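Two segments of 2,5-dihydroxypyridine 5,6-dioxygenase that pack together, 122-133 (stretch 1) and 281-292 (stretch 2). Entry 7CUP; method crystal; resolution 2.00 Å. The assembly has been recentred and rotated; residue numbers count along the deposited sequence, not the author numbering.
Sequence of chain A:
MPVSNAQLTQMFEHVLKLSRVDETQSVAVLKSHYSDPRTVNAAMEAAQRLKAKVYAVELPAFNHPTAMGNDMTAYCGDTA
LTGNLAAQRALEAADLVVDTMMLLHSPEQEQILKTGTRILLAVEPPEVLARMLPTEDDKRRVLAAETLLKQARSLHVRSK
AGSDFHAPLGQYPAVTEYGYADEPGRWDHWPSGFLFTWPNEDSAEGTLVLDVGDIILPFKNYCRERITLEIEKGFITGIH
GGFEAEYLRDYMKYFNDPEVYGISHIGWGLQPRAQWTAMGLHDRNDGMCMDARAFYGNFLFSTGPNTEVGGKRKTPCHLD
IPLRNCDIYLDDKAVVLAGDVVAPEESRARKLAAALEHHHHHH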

# COMPACT_ATOMS: atom_id res chain seq x y z
N ALA A 122 17.52 7.87 -15.16
CA ALA A 122 16.85 6.56 -15.39
C ALA A 122 15.37 6.72 -15.02
O ALA A 122 15.06 6.57 -13.84
N VAL A 123 14.53 7.07 -16.00
CA VAL A 123 13.11 7.42 -15.71
C VAL A 123 12.18 6.66 -16.65
O VAL A 123 10.97 6.56 -16.31
N GLU A 124 12.70 6.14 -17.76
CA GLU A 124 11.86 5.41 -18.74
C GLU A 124 11.43 4.11 -18.09
O GLU A 124 12.08 3.61 -17.16
N PRO A 125 10.30 3.53 -18.55
CA PRO A 125 9.81 2.26 -18.02
C PRO A 125 10.83 1.11 -18.12
O PRO A 125 11.61 1.04 -19.07
N PRO A 126 10.83 0.16 -17.17
CA PRO A 126 11.79 -0.95 -17.18
C PRO A 126 11.91 -1.68 -18.53
O PRO A 126 13.01 -2.04 -18.90
N GLU A 127 10.80 -1.87 -19.25
CA GLU A 127 10.83 -2.61 -20.53
C GLU A 127 11.67 -1.82 -21.56
O GLU A 127 12.34 -2.44 -22.42
N VAL A 128 11.59 -0.49 -21.54
CA VAL A 128 12.35 0.39 -22.46
C VAL A 128 13.81 0.34 -22.02
O VAL A 128 14.69 0.26 -22.90
N LEU A 129 14.04 0.37 -20.70
CA LEU A 129 15.40 0.26 -20.14
C LEU A 129 16.04 -1.05 -20.61
O LEU A 129 17.26 -1.04 -20.87
N ALA A 130 15.28 -2.16 -20.70
CA ALA A 130 15.81 -3.49 -21.10
C ALA A 130 16.11 -3.49 -22.60
O ALA A 130 17.18 -4.00 -22.99
N ARG A 131 15.23 -2.90 -23.40
CA ARG A 131 15.36 -2.95 -24.88
C ARG A 131 16.58 -2.12 -25.32
O ARG A 131 17.17 -2.50 -26.32
N MET A 132 16.90 -1.00 -24.65
CA MET A 132 18.10 -0.19 -24.96
C MET A 132 19.11 -0.26 -23.80
O MET A 132 19.73 0.74 -23.48
N LEU A 133 19.29 -1.43 -23.20
CA LEU A 133 20.31 -1.65 -22.14
C LEU A 133 21.68 -1.25 -22.69
O LEU A 133 22.08 -1.71 -23.76
N LEU A 281 3.12 2.78 -30.08
CA LEU A 281 2.66 1.60 -29.33
C LEU A 281 2.45 1.99 -27.87
O LEU A 281 2.06 1.09 -27.08
N HIS A 282 2.70 3.26 -27.52
CA HIS A 282 2.73 3.74 -26.11
C HIS A 282 1.65 4.80 -25.85
O HIS A 282 1.13 5.41 -26.81
N ASP A 283 1.29 4.98 -24.58
CA ASP A 283 0.52 6.16 -24.13
C ASP A 283 1.51 7.28 -23.82
O ASP A 283 2.68 7.01 -23.50
N ARG A 284 1.04 8.53 -23.86
CA ARG A 284 1.91 9.70 -23.64
C ARG A 284 2.59 9.62 -22.28
O ARG A 284 3.76 9.98 -22.17
N ASN A 285 1.91 9.14 -21.25
CA ASN A 285 2.44 9.26 -19.87
C ASN A 285 3.40 8.10 -19.60
O ASN A 285 3.94 8.05 -18.51
N ASP A 286 3.60 7.17 -20.52
CA ASP A 286 4.51 6.02 -20.29
C ASP A 286 5.93 6.53 -20.07
O ASP A 286 6.64 5.91 -19.30
N GLY A 287 6.33 7.59 -20.75
CA GLY A 287 7.72 8.11 -20.70
C GLY A 287 7.90 9.31 -21.61
O GLY A 287 6.91 9.82 -22.15
N MET A 288 9.13 9.75 -21.80
CA MET A 288 9.46 10.94 -22.63
C MET A 288 9.79 10.54 -24.08
O MET A 288 10.00 11.42 -24.91
N CYS A 289 9.77 9.25 -24.41
CA CYS A 289 10.00 8.72 -25.78
C CYS A 289 11.44 9.03 -26.20
O CYS A 289 11.71 9.84 -27.14
N MET A 290 12.36 8.33 -25.55
CA MET A 290 13.79 8.30 -25.98
C MET A 290 13.93 7.59 -27.32
O MET A 290 14.88 7.94 -28.02
N ASP A 291 13.01 6.69 -27.69
CA ASP A 291 13.02 6.03 -29.02
C ASP A 291 13.02 7.10 -30.13
O ASP A 291 13.79 6.94 -31.09
N ALA A 292 12.16 8.12 -30.01
CA ALA A 292 11.98 9.19 -31.00
C ALA A 292 13.26 10.02 -31.03
O ALA A 292 13.64 10.43 -32.13

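A buried carboxylate can serve a polypeptide turn as a ready-made acceptor, and the packing of these two segments of 2,5-dihydroxypyridine 5,6-dioxygenase illustrates the principle. Val123 (m) opens the contact from the side, its CG2 lying 4.0 Å from Met288 CE, while a water donates to both Val123 O and Asp286 O. Glu124 is the pivot. Its CA-to-CB bond runs sideways, but chi1 and chi2, both m, bring the carboxylate to the turn, where Glu124 OE2 accepts from Met288 N at 2.9 Å. Glu124 OE1 takes weak hydrogen bonds from Cys289 N and Met290 N, each 3.3 Å away. Close approach is possible because Gly287 has no side chain: a CB there would clash with Glu124 OE2. Pro125 points toward stretch 2 and sets its CG 3.1 Å from Asp286 O. One helical turn on, Val128 (t) brings CG2 to 4.4 Å from His282 NE2. Arg131, with chi1 and chi2 t and chi3 p, reaches Asp291 in a two-pronged salt bridge, NH1 to OD1 at 2.6 Å and NH2 to OD2 at 2.7 Å; a water accepting from its NH2 also contacts His282 NE2. Another water donates to Asp291 OD2 and, weakly, to Glu124 OE1, linking the two carboxylates. Met132 (m, t, m) finishes the contact, its CE 3.5 Å from Asp291 OD2.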

# COMPACT_ATOMS: atom_id res chain seq x y z
CB ALA A 122 17.51 5.45 -14.58
CB VAL A 123 12.87 8.93 -15.76
CG1 VAL A 123 13.46 9.60 -14.53
CG2 VAL A 123 13.38 9.58 -17.04
CB GLU A 124 12.58 5.14 -20.07
CG GLU A 124 12.84 6.37 -20.90
CD GLU A 124 11.63 7.13 -21.43
OE1 GLU A 124 11.38 7.03 -22.63
OE2 GLU A 124 11.04 7.93 -20.65
CB PRO A 125 8.59 1.93 -18.90
CG PRO A 125 8.21 3.21 -19.61
CD PRO A 125 9.47 4.05 -19.65
CB PRO A 126 11.24 -1.91 -16.12
CG PRO A 126 10.49 -1.01 -15.15
CD PRO A 126 9.95 0.13 -15.99
CB GLU A 127 9.41 -2.89 -21.04
CG GLU A 127 8.61 -3.83 -20.13
CD GLU A 127 8.28 -3.34 -18.72
OE1 GLU A 127 8.15 -2.09 -18.54
OE2 GLU A 127 8.17 -4.22 -17.78
CB VAL A 128 11.78 1.82 -22.41
CG1 VAL A 128 12.65 2.83 -23.17
CG2 VAL A 128 10.35 1.83 -22.91
CB LEU A 129 15.36 0.34 -18.61
CG LEU A 129 14.97 1.68 -17.97
CD1 LEU A 129 15.15 1.58 -16.48
CD2 LEU A 129 15.78 2.83 -18.52
CB ALA A 130 14.88 -4.62 -20.75
CB ARG A 131 14.07 -2.45 -25.54
CG ARG A 131 14.09 -2.49 -27.06
CD ARG A 131 12.70 -2.33 -27.67
NE ARG A 131 11.87 -1.25 -27.12
CZ ARG A 131 11.94 0.02 -27.48
NH1 ARG A 131 12.87 0.42 -28.33
NH2 ARG A 131 11.11 0.89 -26.94
CB MET A 132 17.70 1.24 -25.31
CG MET A 132 16.91 1.28 -26.57
SD MET A 132 16.26 2.88 -26.99
CE MET A 132 14.75 2.92 -26.01
CB LEU A 133 20.31 -3.12 -21.75
CG LEU A 133 21.20 -3.47 -20.57
CD1 LEU A 133 20.62 -2.90 -19.28
CD2 LEU A 133 21.37 -4.97 -20.48
CB LEU A 281 3.69 0.48 -29.49
CG LEU A 281 3.73 -0.11 -30.89
CD1 LEU A 281 5.07 -0.73 -31.18
CD2 LEU A 281 2.62 -1.12 -31.06
CB HIS A 282 4.15 4.23 -25.81
CG HIS A 282 5.07 3.14 -25.38
ND1 HIS A 282 5.03 2.66 -24.10
CD2 HIS A 282 6.04 2.48 -26.04
CE1 HIS A 282 5.95 1.72 -23.99
NE2 HIS A 282 6.60 1.62 -25.16
CB ASP A 283 -0.44 5.81 -22.98
CG ASP A 283 -1.57 4.87 -23.42
OD1 ASP A 283 -2.07 5.03 -24.54
OD2 ASP A 283 -1.92 3.96 -22.65
CB ARG A 284 1.08 10.98 -23.76
CG ARG A 284 0.57 11.22 -25.16
CD ARG A 284 0.32 12.70 -25.38
NE ARG A 284 -0.15 12.93 -26.72
CZ ARG A 284 -1.38 12.65 -27.15
NH1 ARG A 284 -2.27 12.15 -26.31
NH2 ARG A 284 -1.71 12.90 -28.40
CB ASN A 285 1.31 9.38 -18.84
CG ASN A 285 0.47 10.64 -19.00
OD1 ASN A 285 1.00 11.71 -19.33
ND2 ASN A 285 -0.84 10.52 -18.78
CB ASP A 286 4.52 5.05 -21.47
CG ASP A 286 3.20 4.32 -21.61
OD1 ASP A 286 2.34 4.48 -20.72
OD2 ASP A 286 3.03 3.61 -22.61
CB MET A 288 10.61 11.68 -21.98
CG MET A 288 11.94 10.96 -22.08
SD MET A 288 13.25 11.98 -21.34
CE MET A 288 12.45 12.39 -19.80
CB CYS A 289 8.97 9.20 -26.80
SG CYS A 289 9.01 8.20 -28.31
CB MET A 290 14.66 7.65 -24.91
CG MET A 290 14.83 8.52 -23.69
SD MET A 290 15.37 10.21 -24.08
CE MET A 290 16.97 9.90 -24.79
CB ASP A 291 11.82 5.10 -29.16
CG ASP A 291 12.05 3.73 -28.55
OD1 ASP A 291 12.67 2.88 -29.24
OD2 ASP A 291 11.59 3.51 -27.41
CB ALA A 292 10.77 10.03 -30.65
O HOH W 1 8.47 7.09 -17.12
O HOH W 2 11.10 5.57 -25.65
O HOH W 3 8.60 -0.19 -25.87